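Local coordinates for pullulanase (Bacillus acidopullulyticus, PDB 2WAN), which hydrolyses the alpha-1,6-glucosidic linkages of pullulan, probably acting as a starch-debranching enzyme of the alpha-amylase superfamily, at residues 329-334 / 378-383; 333-338 / 568-573; 606-611 / 637-642; 727-732 / 773-778. All coordinates share one frame; numbering follows the deposited sequence.

Contact 1 (329-334 / 378-383)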
loop_
_atom_site.group_PDB
_atom_site.type_symbol
_atom_site.label_atom_id
_atom_site.label_comp_id
_atom_site.label_asym_id
_atom_site.label_seq_id
_atom_site.Cartn_x
_atom_site.Cartn_y
_atom_site.Cartn_z
ATOM N N PHE A 329 -9.416 17.920 24.344
ATOM C CA PHE A 329 -9.101 16.530 24.021
ATOM C C PHE A 329 -10.348 15.906 23.429
ATOM O O PHE A 329 -11.472 16.227 23.839
ATOM C CB PHE A 329 -8.681 15.753 25.267
ATOM C CG PHE A 329 -7.487 16.343 25.982
ATOM C CD1 PHE A 329 -7.632 17.430 26.851
ATOM C CD2 PHE A 329 -6.212 15.800 25.788
ATOM C CE1 PHE A 329 -6.523 17.966 27.515
ATOM C CE2 PHE A 329 -5.096 16.320 26.454
ATOM C CZ PHE A 329 -5.255 17.414 27.322
ATOM N N ARG A 330 -10.154 15.032 22.443
ATOM C CA ARG A 330 -11.268 14.280 21.867
ATOM C C ARG A 330 -10.779 12.946 21.349
ATOM O O ARG A 330 -9.736 12.876 20.680
ATOM C CB ARG A 330 -11.984 15.048 20.748
ATOM C CG ARG A 330 -13.342 14.393 20.378
ATOM C CD ARG A 330 -14.059 15.093 19.236
ATOM N NE ARG A 330 -14.559 16.427 19.592
ATOM C CZ ARG A 330 -15.789 16.680 20.040
ATOM N NH1 ARG A 330 -16.660 15.696 20.212
ATOM N NH2 ARG A 330 -16.148 17.926 20.316
ATOM N N VAL A 331 -11.517 11.890 21.698
ATOM C CA VAL A 331 -11.172 10.515 21.306
ATOM C C VAL A 331 -12.437 9.768 20.885
ATOM O O VAL A 331 -13.508 9.958 21.486
ATOM C CB VAL A 331 -10.427 9.750 22.457
ATOM C CG1 VAL A 331 -11.328 9.586 23.707
ATOM C CG2 VAL A 331 -9.897 8.391 21.977
ATOM N N TRP A 332 -12.321 8.933 19.848
ATOM C CA TRP A 332 -13.437 8.115 19.377
ATOM C C TRP A 332 -13.436 6.766 20.088
ATOM O O TRP A 332 -12.506 5.976 19.932
ATOM C CB TRP A 332 -13.345 7.925 17.853
ATOM C CG TRP A 332 -14.570 7.276 17.234
ATOM C CD1 TRP A 332 -15.835 7.798 17.157
ATOM C CD2 TRP A 332 -14.620 5.995 16.600
ATOM N NE1 TRP A 332 -16.677 6.905 16.512
ATOM C CE2 TRP A 332 -15.953 5.795 16.158
ATOM C CE3 TRP A 332 -13.663 4.999 16.347
ATOM C CZ2 TRP A 332 -16.352 4.628 15.483
ATOM C CZ3 TRP A 332 -14.060 3.840 15.686
ATOM C CH2 TRP A 332 -15.395 3.666 15.262
ATOM N N ALA A 333 -14.465 6.512 20.897
ATOM C CA ALA A 333 -14.545 5.259 21.654
ATOM C C ALA A 333 -16.018 4.865 21.822
ATOM O O ALA A 333 -16.568 4.934 22.933
ATOM C CB ALA A 333 -13.862 5.395 23.007
ATOM N N PRO A 334 -16.644 4.440 20.712
ATOM C CA PRO A 334 -18.101 4.265 20.645
ATOM C C PRO A 334 -18.646 3.115 21.481
ATOM O O PRO A 334 -19.858 3.066 21.731
ATOM C CB PRO A 334 -18.357 4.016 19.154
ATOM C CG PRO A 334 -17.105 3.390 18.662
ATOM C CD PRO A 334 -16.001 4.119 19.421
ATOM N N TYR A 378 -0.017 12.791 28.876
ATOM C CA TYR A 378 -1.358 12.276 29.125
ATOM C C TYR A 378 -1.609 10.896 28.544
ATOM O O TYR A 378 -0.874 10.405 27.666
ATOM C CB TYR A 378 -2.438 13.237 28.605
ATOM C CG TYR A 378 -2.666 13.287 27.083
ATOM C CD1 TYR A 378 -1.715 13.854 26.229
ATOM C CD2 TYR A 378 -3.858 12.800 26.518
ATOM C CE1 TYR A 378 -1.934 13.927 24.851
ATOM C CE2 TYR A 378 -4.094 12.870 25.131
ATOM C CZ TYR A 378 -3.127 13.444 24.313
ATOM O OH TYR A 378 -3.333 13.554 22.971
ATOM N N LEU A 379 -2.639 10.268 29.094
ATOM C CA LEU A 379 -3.159 8.997 28.603
ATOM C C LEU A 379 -4.667 9.056 28.681
ATOM O O LEU A 379 -5.232 9.846 29.476
ATOM C CB LEU A 379 -2.692 7.841 29.487
ATOM C CG LEU A 379 -1.227 7.405 29.397
ATOM C CD1 LEU A 379 -0.869 6.438 30.519
ATOM C CD2 LEU A 379 -0.937 6.791 28.014
ATOM N N TYR A 380 -5.325 8.231 27.862
ATOM C CA TYR A 380 -6.761 7.931 28.053
ATOM C C TYR A 380 -6.933 6.637 28.829
ATOM O O TYR A 380 -6.251 5.651 28.574
ATOM C CB TYR A 380 -7.515 7.832 26.710
ATOM C CG TYR A 380 -7.483 9.104 25.886
ATOM C CD1 TYR A 380 -7.923 10.324 26.422
ATOM C CD2 TYR A 380 -7.046 9.086 24.556
ATOM C CE1 TYR A 380 -7.900 11.494 25.662
ATOM C CE2 TYR A 380 -7.048 10.244 23.783
ATOM C CZ TYR A 380 -7.455 11.446 24.349
ATOM O OH TYR A 380 -7.438 12.595 23.601
ATOM N N GLN A 381 -7.860 6.654 29.782
ATOM C CA GLN A 381 -8.221 5.457 30.515
ATOM C C GLN A 381 -9.615 5.039 30.047
ATOM O O GLN A 381 -10.596 5.770 30.221
ATOM C CB GLN A 381 -8.163 5.723 32.016
ATOM C CG GLN A 381 -8.433 4.467 32.862
ATOM C CD GLN A 381 -8.310 4.742 34.349
ATOM O OE1 GLN A 381 -7.332 4.361 34.978
ATOM N NE2 GLN A 381 -9.293 5.430 34.905
ATOM N N VAL A 382 -9.675 3.885 29.393
ATOM C CA VAL A 382 -10.869 3.487 28.656
ATOM C C VAL A 382 -11.441 2.211 29.243
ATOM O O VAL A 382 -10.749 1.190 29.316
ATOM C CB VAL A 382 -10.557 3.243 27.144
ATOM C CG1 VAL A 382 -11.825 2.897 26.388
ATOM C CG2 VAL A 382 -9.888 4.475 26.512
ATOM N N THR A 383 -12.706 2.288 29.659
ATOM C CA THR A 383 -13.436 1.131 30.159
ATOM C C THR A 383 -14.354 0.609 29.058
ATOM O O THR A 383 -15.254 1.321 28.601
ATOM C CB THR A 383 -14.255 1.474 31.433
ATOM O OG1 THR A 383 -13.363 1.978 32.445
ATOM C CG2 THR A 383 -14.977 0.222 31.952
#
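Y378 receives F329 edge to face: F329 CE2 stands 3.7 Å above the plane of the Y378 ring, over its centre, and the two ring planes are 66° apart with centroids 5.0 Å from each other. A chi1 of 75° sets Y378 CG between its own backbone N and carbonyl carbon. L341 and V369 pack on F329 from neighbouring strands.

Two residues on, Y380 is sandwiched. One face carries V331 CB, 3.7 Å above the plane and offset toward the rim, a CH-pi contact made over the face. The opposite face takes Y378 CD2 at 4.3 Å, again near the rim. Y380 OH reaches the other strand, 3.8 Å from F329 CB, but its hydrogen bond goes to D393 OD2, the same oxygen that holds Y378 OH, so one carboxylate fixes both phenol ends within this buried region.

No hydrogen bond links the two strands, whose axes stay 9.9 Å apart and are inclined at 42°. Strand 326-332 pairs instead with 364-370, and 377-383 with 338-344. Side chains filling the gap between facing strands that do not pair with each other are characteristic of a beta-sandwich core, here that of the carbohydrate-binding module 48 domain.

Contact 2 (333-338 / 568-573)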
loop_
_atom_site.group_PDB
_atom_site.type_symbol
_atom_site.label_atom_id
_atom_site.label_comp_id
_atom_site.label_asym_id
_atom_site.label_seq_id
_atom_site.Cartn_x
_atom_site.Cartn_y
_atom_site.Cartn_z
ATOM N N ALA A 333 -14.465 6.512 20.897
ATOM C CA ALA A 333 -14.545 5.259 21.654
ATOM C C ALA A 333 -16.018 4.865 21.822
ATOM O O ALA A 333 -16.568 4.934 22.933
ATOM C CB ALA A 333 -13.862 5.395 23.007
ATOM N N PRO A 334 -16.644 4.440 20.712
ATOM C CA PRO A 334 -18.101 4.265 20.645
ATOM C C PRO A 334 -18.646 3.115 21.481
ATOM O O PRO A 334 -19.858 3.066 21.731
ATOM C CB PRO A 334 -18.357 4.016 19.154
ATOM C CG PRO A 334 -17.105 3.390 18.662
ATOM C CD PRO A 334 -16.001 4.119 19.421
ATOM N N THR A 335 -17.781 2.203 21.910
ATOM C CA THR A 335 -18.237 1.081 22.741
ATOM C C THR A 335 -17.872 1.231 24.224
ATOM O O THR A 335 -18.265 0.408 25.059
ATOM C CB THR A 335 -17.700 -0.254 22.223
ATOM O OG1 THR A 335 -16.278 -0.272 22.370
ATOM C CG2 THR A 335 -18.084 -0.462 20.758
ATOM N N ALA A 336 -17.127 2.281 24.562
ATOM C CA ALA A 336 -16.701 2.480 25.948
ATOM C C ALA A 336 -17.878 2.851 26.856
ATOM O O ALA A 336 -18.790 3.564 26.438
ATOM C CB ALA A 336 -15.606 3.547 26.036
ATOM N N SER A 337 -17.845 2.350 28.091
ATOM C CA SER A 337 -18.806 2.779 29.122
ATOM C C SER A 337 -18.296 4.018 29.862
ATOM O O SER A 337 -19.086 4.803 30.405
ATOM C CB SER A 337 -19.083 1.644 30.113
ATOM O OG SER A 337 -17.913 1.245 30.808
ATOM N N ASN A 338 -16.974 4.180 29.883
ATOM C CA ASN A 338 -16.341 5.331 30.512
ATOM C C ASN A 338 -14.996 5.636 29.871
ATOM O O ASN A 338 -14.259 4.712 29.515
ATOM C CB ASN A 338 -16.123 5.077 32.006
ATOM C CG ASN A 338 -15.902 6.359 32.782
ATOM O OD1 ASN A 338 -16.263 7.439 32.328
ATOM N ND2 ASN A 338 -15.300 6.242 33.960
ATOM N N ILE A 568 -8.617 1.051 22.758
ATOM C CA ILE A 568 -9.641 2.094 22.687
ATOM C C ILE A 568 -10.934 1.573 22.047
ATOM O O ILE A 568 -12.023 1.796 22.582
ATOM C CB ILE A 568 -9.109 3.375 21.974
ATOM C CG1 ILE A 568 -7.876 3.903 22.725
ATOM C CG2 ILE A 568 -10.214 4.469 21.867
ATOM C CD1 ILE A 568 -7.130 5.017 22.006
ATOM N N VAL A 569 -10.810 0.888 20.908
ATOM C CA VAL A 569 -11.969 0.317 20.206
ATOM C C VAL A 569 -11.608 -1.119 19.790
ATOM O O VAL A 569 -11.116 -1.335 18.667
ATOM C CB VAL A 569 -12.390 1.137 18.952
ATOM C CG1 VAL A 569 -13.796 0.738 18.494
ATOM C CG2 VAL A 569 -12.363 2.649 19.218
ATOM N N PRO A 570 -11.827 -2.097 20.702
ATOM C CA PRO A 570 -11.371 -3.474 20.518
ATOM C C PRO A 570 -11.650 -4.050 19.130
ATOM O O PRO A 570 -12.803 -4.079 18.671
ATOM C CB PRO A 570 -12.114 -4.233 21.632
ATOM C CG PRO A 570 -12.151 -3.226 22.751
ATOM C CD PRO A 570 -12.409 -1.903 22.051
ATOM N N GLN A 571 -10.560 -4.455 18.473
ATOM C CA GLN A 571 -10.540 -5.082 17.130
ATOM C C GLN A 571 -10.906 -4.238 15.919
ATOM O O GLN A 571 -10.534 -4.594 14.802
ATOM C CB GLN A 571 -11.389 -6.360 17.080
ATOM C CG GLN A 571 -10.884 -7.491 17.962
ATOM C CD GLN A 571 -11.707 -8.749 17.744
ATOM O OE1 GLN A 571 -12.537 -8.808 16.831
ATOM N NE2 GLN A 571 -11.497 -9.749 18.590
ATOM N N TYR A 572 -11.655 -3.158 16.121
ATOM C CA TYR A 572 -12.299 -2.448 15.031
ATOM C C TYR A 572 -11.336 -1.810 14.023
ATOM O O TYR A 572 -11.700 -1.624 12.863
ATOM C CB TYR A 572 -13.270 -1.383 15.565
ATOM C CG TYR A 572 -14.085 -0.717 14.471
ATOM C CD1 TYR A 572 -15.193 -1.358 13.916
ATOM C CD2 TYR A 572 -13.757 0.559 14.002
ATOM C CE1 TYR A 572 -15.931 -0.766 12.926
ATOM C CE2 TYR A 572 -14.487 1.162 13.008
ATOM C CZ TYR A 572 -15.580 0.496 12.472
ATOM O OH TYR A 572 -16.308 1.076 11.495
ATOM N N TYR A 573 -10.131 -1.452 14.466
ATOM C CA TYR A 573 -9.162 -0.843 13.531
ATOM C C TYR A 573 -8.483 -1.876 12.628
ATOM O O TYR A 573 -7.724 -1.495 11.725
ATOM C CB TYR A 573 -8.109 0.006 14.275
ATOM C CG TYR A 573 -8.636 1.334 14.795
ATOM C CD1 TYR A 573 -8.663 2.471 13.969
ATOM C CD2 TYR A 573 -9.094 1.458 16.113
ATOM C CE1 TYR A 573 -9.143 3.706 14.441
ATOM C CE2 TYR A 573 -9.579 2.677 16.595
ATOM C CZ TYR A 573 -9.599 3.798 15.752
ATOM O OH TYR A 573 -10.057 5.014 16.239
HETATM O O HOH W 1 -14.833 1.959 22.143
#
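A333 and P334 meet I568 and V569 through small apolar groups. A333 CB rests 3.9 Å from I568 CG2, a branch of the isoleucine, while the CG1-CD1 branch extends off in another direction. P334 CD lies 3.9 Å from V569 CG2, and the proline and valine side chains cross at about a right angle. With chi1 at -164°, V569 CG1 is anti to the backbone N and also comes within 4.1 Å of P334 CD, so both methyls border the same ring carbon. Farther along, T335 OG1 is 4.2 Å from P570 CD.

The polar link runs through a single water. It accepts from T335 N at 3.0 Å and donates to I568 O at 2.8 Å, joining the two backbones although no direct hydrogen bond passes between them.

Backbone geometry shapes both partners. A333 to A336 form a type I beta turn, closed by A336 N to A333 O at 3.2 Å; S337 and N338 then lie together opposite T383 in a classic beta bulge. Across the contact, the helical backbone of 564-568 is left at V569.

The contact thus joins the catalytic domain to the turn between strands 326-332 and 338-344. I568 also packs on V331 and V569 on W332 of the former strand, while T335 touches P302 of strand 295-302.

Contact 3 (606-611 / 637-642)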
loop_
_atom_site.group_PDB
_atom_site.type_symbol
_atom_site.label_atom_id
_atom_site.label_comp_id
_atom_site.label_asym_id
_atom_site.label_seq_id
_atom_site.Cartn_x
_atom_site.Cartn_y
_atom_site.Cartn_z
ATOM N N SER A 606 -4.002 11.583 9.175
ATOM C CA SER A 606 -2.546 11.455 9.355
ATOM C C SER A 606 -1.754 12.007 8.161
ATOM O O SER A 606 -0.828 12.794 8.344
ATOM C CB SER A 606 -2.146 10.006 9.620
ATOM O OG SER A 606 -0.767 9.945 9.962
ATOM N N VAL A 607 -2.105 11.604 6.942
ATOM C CA VAL A 607 -1.326 12.067 5.778
ATOM C C VAL A 607 -1.511 13.587 5.602
ATOM O O VAL A 607 -0.574 14.287 5.238
ATOM C CB VAL A 607 -1.602 11.279 4.462
ATOM C CG1 VAL A 607 -1.083 9.842 4.573
ATOM C CG2 VAL A 607 -3.087 11.303 4.081
ATOM N N ASN A 608 -2.702 14.095 5.897
ATOM C CA ASN A 608 -2.900 15.549 5.865
ATOM C C ASN A 608 -1.996 16.257 6.861
ATOM O O ASN A 608 -1.437 17.304 6.544
ATOM C CB ASN A 608 -4.355 15.924 6.136
ATOM C CG ASN A 608 -5.198 15.897 4.874
ATOM O OD1 ASN A 608 -5.232 16.867 4.115
ATOM N ND2 ASN A 608 -5.879 14.784 4.643
ATOM N N TYR A 609 -1.875 15.676 8.056
ATOM C CA TYR A 609 -1.061 16.259 9.128
ATOM C C TYR A 609 0.412 16.295 8.699
ATOM O O TYR A 609 1.086 17.327 8.879
ATOM C CB TYR A 609 -1.211 15.465 10.439
ATOM C CG TYR A 609 -0.204 15.875 11.492
ATOM C CD1 TYR A 609 -0.299 17.125 12.137
ATOM C CD2 TYR A 609 0.856 15.034 11.840
ATOM C CE1 TYR A 609 0.630 17.503 13.117
ATOM C CE2 TYR A 609 1.803 15.411 12.810
ATOM C CZ TYR A 609 1.681 16.649 13.443
ATOM O OH TYR A 609 2.614 17.031 14.386
ATOM N N TRP A 610 0.920 15.185 8.159
ATOM C CA TRP A 610 2.322 15.166 7.728
ATOM C C TRP A 610 2.619 16.199 6.627
ATOM O O TRP A 610 3.652 16.884 6.650
ATOM C CB TRP A 610 2.757 13.750 7.317
ATOM C CG TRP A 610 3.029 12.910 8.535
ATOM C CD1 TRP A 610 2.170 12.031 9.129
ATOM C CD2 TRP A 610 4.213 12.928 9.345
ATOM N NE1 TRP A 610 2.752 11.469 10.245
ATOM C CE2 TRP A 610 4.008 12.009 10.405
ATOM C CE3 TRP A 610 5.433 13.633 9.276
ATOM C CZ2 TRP A 610 4.981 11.756 11.390
ATOM C CZ3 TRP A 610 6.419 13.380 10.258
ATOM C CH2 TRP A 610 6.177 12.445 11.305
ATOM N N VAL A 611 1.714 16.337 5.666
ATOM C CA VAL A 611 1.904 17.373 4.645
ATOM C C VAL A 611 1.806 18.779 5.255
ATOM O O VAL A 611 2.644 19.642 4.997
ATOM C CB VAL A 611 0.881 17.213 3.501
ATOM C CG1 VAL A 611 0.893 18.465 2.592
ATOM C CG2 VAL A 611 1.207 15.917 2.698
ATOM N N ASN A 637 -7.291 12.408 -3.776
ATOM C CA ASN A 637 -8.157 13.580 -3.929
ATOM C C ASN A 637 -7.937 14.649 -2.852
ATOM O O ASN A 637 -7.874 15.837 -3.163
ATOM C CB ASN A 637 -9.629 13.153 -4.014
ATOM C CG ASN A 637 -9.953 12.411 -5.310
ATOM O OD1 ASN A 637 -9.157 12.389 -6.246
ATOM N ND2 ASN A 637 -11.123 11.788 -5.359
ATOM N N GLU A 638 -7.828 14.231 -1.591
ATOM C CA GLU A 638 -7.616 15.183 -0.495
ATOM C C GLU A 638 -6.264 15.873 -0.602
ATOM O O GLU A 638 -6.172 17.105 -0.498
ATOM C CB GLU A 638 -7.752 14.511 0.874
ATOM C CG GLU A 638 -9.184 14.139 1.229
ATOM C CD GLU A 638 -9.380 13.807 2.696
ATOM O OE1 GLU A 638 -8.442 13.987 3.516
ATOM O OE2 GLU A 638 -10.499 13.354 3.022
ATOM N N LEU A 639 -5.211 15.087 -0.832
ATOM C CA LEU A 639 -3.890 15.688 -0.910
ATOM C C LEU A 639 -3.703 16.550 -2.165
ATOM O O LEU A 639 -3.058 17.605 -2.085
ATOM C CB LEU A 639 -2.777 14.648 -0.756
ATOM C CG LEU A 639 -2.789 13.942 0.604
ATOM C CD1 LEU A 639 -1.686 12.899 0.614
ATOM C CD2 LEU A 639 -2.645 14.928 1.789
ATOM N N HIS A 640 -4.279 16.139 -3.299
ATOM C CA HIS A 640 -4.136 16.935 -4.535
ATOM C C HIS A 640 -4.939 18.240 -4.464
ATOM O O HIS A 640 -4.622 19.213 -5.141
ATOM C CB HIS A 640 -4.497 16.128 -5.794
ATOM C CG HIS A 640 -3.508 15.042 -6.120
ATOM N ND1 HIS A 640 -2.144 15.232 -6.083
ATOM C CD2 HIS A 640 -3.697 13.753 -6.493
ATOM C CE1 HIS A 640 -1.533 14.103 -6.419
ATOM N NE2 HIS A 640 -2.455 13.192 -6.679
ATOM N N ALA A 641 -5.970 18.253 -3.629
ATOM C CA ALA A 641 -6.694 19.500 -3.351
ATOM C C ALA A 641 -5.825 20.523 -2.615
ATOM O O ALA A 641 -5.991 21.733 -2.802
ATOM C CB ALA A 641 -7.991 19.217 -2.572
ATOM N N ILE A 642 -4.906 20.040 -1.782
ATOM C CA ILE A 642 -3.941 20.906 -1.101
ATOM C C ILE A 642 -2.886 21.358 -2.118
ATOM O O ILE A 642 -2.596 22.548 -2.242
ATOM C CB ILE A 642 -3.292 20.164 0.087
ATOM C CG1 ILE A 642 -4.338 19.931 1.183
ATOM C CG2 ILE A 642 -2.052 20.926 0.645
ATOM C CD1 ILE A 642 -3.970 18.845 2.123
#
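L639 projects into a hollow on helix 597-614 formed by V607, N608 and V611, dividing its two methyls between the valines. CD1 lies 4.1 Å from V607 CG2, and CD2 lies 4.1 Å from V611 CG2. Because V607 and V611 are four residues apart, the fork spans one helical turn; the L639 and V607 side chains cross at about a right angle. V611 in turn forms a bump facing L639 and I642, its CG1 4.3 Å from I642 CG2. The segment axes run 10.4 Å apart, in the same general direction, at 23° to each other. Such packing belongs to the outer helical layer of the (beta/alpha)8 barrel: helices 597-614 and 629-642 precede and follow strand 618-621, and V607, V611 and L639 all rest on F619 of that strand. Away from F619 the interface turns polar. N608 ND2 donates to E638 OE1 at 2.9 Å, meeting the oxygen nearly along its C-O axis, although the bond is bent to 132° at the hydrogen and the amide and carboxylate planes are 47° apart. ND2 has its stronger partner in L604 O, one turn earlier on its helix, with E638 OE1 additional. N608 OD1 also comes within 4.0 Å of L639 CD2.

Contact 4 (727-732 / 773-778); sequences ETINYV and VPFMQG
I729 runs alongside V773 in the same direction on one face of the sheet, its CD1 3.7 Å from V773 CB. The other branch, CG2, sits anti to the backbone N and presses within 3.5 Å of F775 CB, so the isoleucine straddles two residues of the partner strand. Y731 adds a third contact, its CB 3.6 Å from F775 CD2; the two aromatic rings each meet F679 edge to face, and Y731 OH is bonded to R684.

The backbones zip together in parallel register, I729 beside V773 and N730 beside P774. V773 N donates to T728 O at 2.9 Å, N730 N to V773 O at 2.9 Å, and F775 N to N730 O at 3.0 Å. Past the last of these the strands diverge, and a water bridges V732 N and F775 O.

At the start, T728 OG1 donates to N730 OD1 at 2.9 Å from 41° above the carbonyl plane, while N730 ND2 bonds to Q771 O just ahead of the second strand. The N730 amide is therefore held at both ends.

Helices 740-747 and 753-769 lie in the connection between the strands, a beta-alpha-beta crossover. Strands 728-730 and 773-777 are the seventh and eighth of the (beta/alpha)8 barrel, and 773-777 also pairs with the first, 435-438, closing the ring characteristic of alpha-amylase family catalytic domains.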
loop_
_atom_site.group_PDB
_atom_site.type_symbol
_atom_site.label_atom_id
_atom_site.label_comp_id
_atom_site.label_asym_id
_atom_site.label_seq_id
_atom_site.Cartn_x
_atom_site.Cartn_y
_atom_site.Cartn_z
ATOM N N GLU A 727 1.719 6.568 -13.566
ATOM C CA GLU A 727 1.236 5.443 -12.754
ATOM C C GLU A 727 2.228 4.303 -12.559
ATOM O O GLU A 727 1.942 3.372 -11.796
ATOM C CB GLU A 727 -0.079 4.882 -13.340
ATOM C CG GLU A 727 -1.158 5.955 -13.344
ATOM C CD GLU A 727 -2.423 5.518 -14.062
ATOM O OE1 GLU A 727 -2.467 4.368 -14.559
ATOM O OE2 GLU A 727 -3.362 6.335 -14.126
ATOM N N THR A 728 3.383 4.372 -13.234
ATOM C CA THR A 728 4.406 3.343 -13.058
ATOM C C THR A 728 5.666 3.911 -12.421
ATOM O O THR A 728 6.250 4.894 -12.919
ATOM C CB THR A 728 4.760 2.580 -14.388
ATOM O OG1 THR A 728 5.794 1.622 -14.118
ATOM C CG2 THR A 728 5.251 3.558 -15.507
ATOM N N ILE A 729 6.072 3.280 -11.320
ATOM C CA ILE A 729 7.373 3.545 -10.690
ATOM C C ILE A 729 8.355 2.481 -11.192
ATOM O O ILE A 729 8.310 1.321 -10.769
ATOM C CB ILE A 729 7.290 3.522 -9.146
ATOM C CG1 ILE A 729 6.046 4.274 -8.638
ATOM C CG2 ILE A 729 8.625 4.074 -8.510
ATOM C CD1 ILE A 729 5.975 5.775 -9.036
ATOM N N ASN A 730 9.244 2.893 -12.098
ATOM C CA ASN A 730 10.174 1.970 -12.737
ATOM C C ASN A 730 11.394 1.792 -11.850
ATOM O O ASN A 730 11.937 2.770 -11.331
ATOM C CB ASN A 730 10.614 2.534 -14.095
ATOM C CG ASN A 730 9.465 2.645 -15.073
ATOM O OD1 ASN A 730 8.553 1.811 -15.074
ATOM N ND2 ASN A 730 9.503 3.666 -15.921
ATOM N N TYR A 731 11.827 0.544 -11.679
ATOM C CA TYR A 731 12.979 0.294 -10.808
ATOM C C TYR A 731 13.555 -1.082 -11.072
ATOM O O TYR A 731 12.905 -1.934 -11.729
ATOM C CB TYR A 731 12.608 0.446 -9.315
ATOM C CG TYR A 731 11.811 -0.711 -8.724
ATOM C CD1 TYR A 731 10.576 -1.097 -9.253
ATOM C CD2 TYR A 731 12.296 -1.419 -7.620
ATOM C CE1 TYR A 731 9.844 -2.175 -8.686
ATOM C CE2 TYR A 731 11.573 -2.485 -7.053
ATOM C CZ TYR A 731 10.353 -2.853 -7.594
ATOM O OH TYR A 731 9.648 -3.898 -7.031
ATOM N N VAL A 732 14.768 -1.273 -10.561
ATOM C CA VAL A 732 15.429 -2.575 -10.599
ATOM C C VAL A 732 15.753 -3.106 -9.188
ATOM O O VAL A 732 15.731 -4.322 -8.983
ATOM C CB VAL A 732 16.658 -2.560 -11.549
ATOM C CG1 VAL A 732 17.744 -1.637 -11.033
ATOM C CG2 VAL A 732 17.223 -4.005 -11.764
ATOM N N VAL A 773 8.117 6.920 -13.968
ATOM C CA VAL A 773 8.762 7.543 -12.810
ATOM C C VAL A 773 9.984 6.746 -12.365
ATOM O O VAL A 773 9.833 5.668 -11.798
ATOM C CB VAL A 773 7.801 7.692 -11.601
ATOM C CG1 VAL A 773 8.494 8.518 -10.491
ATOM C CG2 VAL A 773 6.470 8.359 -12.040
ATOM N N PRO A 774 11.197 7.268 -12.611
ATOM C CA PRO A 774 12.359 6.457 -12.226
ATOM C C PRO A 774 12.644 6.479 -10.720
ATOM O O PRO A 774 12.634 7.549 -10.099
ATOM C CB PRO A 774 13.509 7.119 -12.988
ATOM C CG PRO A 774 13.072 8.561 -13.123
ATOM C CD PRO A 774 11.588 8.459 -13.383
ATOM N N PHE A 775 12.977 5.314 -10.172
ATOM C CA PHE A 775 13.253 5.159 -8.740
ATOM C C PHE A 775 14.531 4.357 -8.643
ATOM O O PHE A 775 14.742 3.416 -9.445
ATOM C CB PHE A 775 12.096 4.349 -8.106
ATOM C CG PHE A 775 12.374 3.835 -6.705
ATOM C CD1 PHE A 775 11.849 4.489 -5.586
ATOM C CD2 PHE A 775 13.123 2.675 -6.507
ATOM C CE1 PHE A 775 12.067 3.988 -4.294
ATOM C CE2 PHE A 775 13.359 2.183 -5.230
ATOM C CZ PHE A 775 12.842 2.853 -4.116
ATOM N N MET A 776 15.376 4.706 -7.674
ATOM C CA MET A 776 16.589 3.908 -7.410
ATOM C C MET A 776 16.795 3.734 -5.912
ATOM O O MET A 776 16.466 4.635 -5.111
ATOM C CB MET A 776 17.826 4.561 -8.049
ATOM C CG MET A 776 18.171 5.953 -7.488
ATOM S SD MET A 776 19.632 6.726 -8.195
ATOM C CE MET A 776 20.937 5.719 -7.475
ATOM N N GLN A 777 17.339 2.575 -5.537
ATOM C CA GLN A 777 17.776 2.372 -4.161
ATOM C C GLN A 777 19.024 3.224 -3.925
ATOM O O GLN A 777 20.008 3.113 -4.647
ATOM C CB GLN A 777 18.131 0.902 -3.904
ATOM C CG GLN A 777 18.469 0.663 -2.412
ATOM C CD GLN A 777 18.885 -0.754 -2.047
ATOM O OE1 GLN A 777 18.991 -1.060 -0.858
ATOM N NE2 GLN A 777 19.149 -1.617 -3.043
ATOM N N GLY A 778 18.978 4.088 -2.916
ATOM C CA GLY A 778 20.136 4.930 -2.607
ATOM C C GLY A 778 21.391 4.088 -2.402
ATOM O O GLY A 778 21.366 3.064 -1.741
HETATM O O HOH W 2 16.095 1.094 -9.780
#

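Overall arrangement
Contacts 1 and 2 are continuous: they share A333 and P334, their centres are about 9 Å apart, and T383 probably bonds through its O and N to S337 N and N338 O. The interior of the carbohydrate-binding module thereby runs into its junction with the catalytic domain. Contacts 3 and 4 both belong to the barrel, 3 in the outer helices and 4 in the strand wall, with centres about 23 Å and nearest atoms about 10 Å apart. Contact 4 lies about 42 Å from contact 1, centre to centre, across the middle of the chain. In this family the active site is at the C-terminal ends of the barrel strands, toward which contact 4 leads.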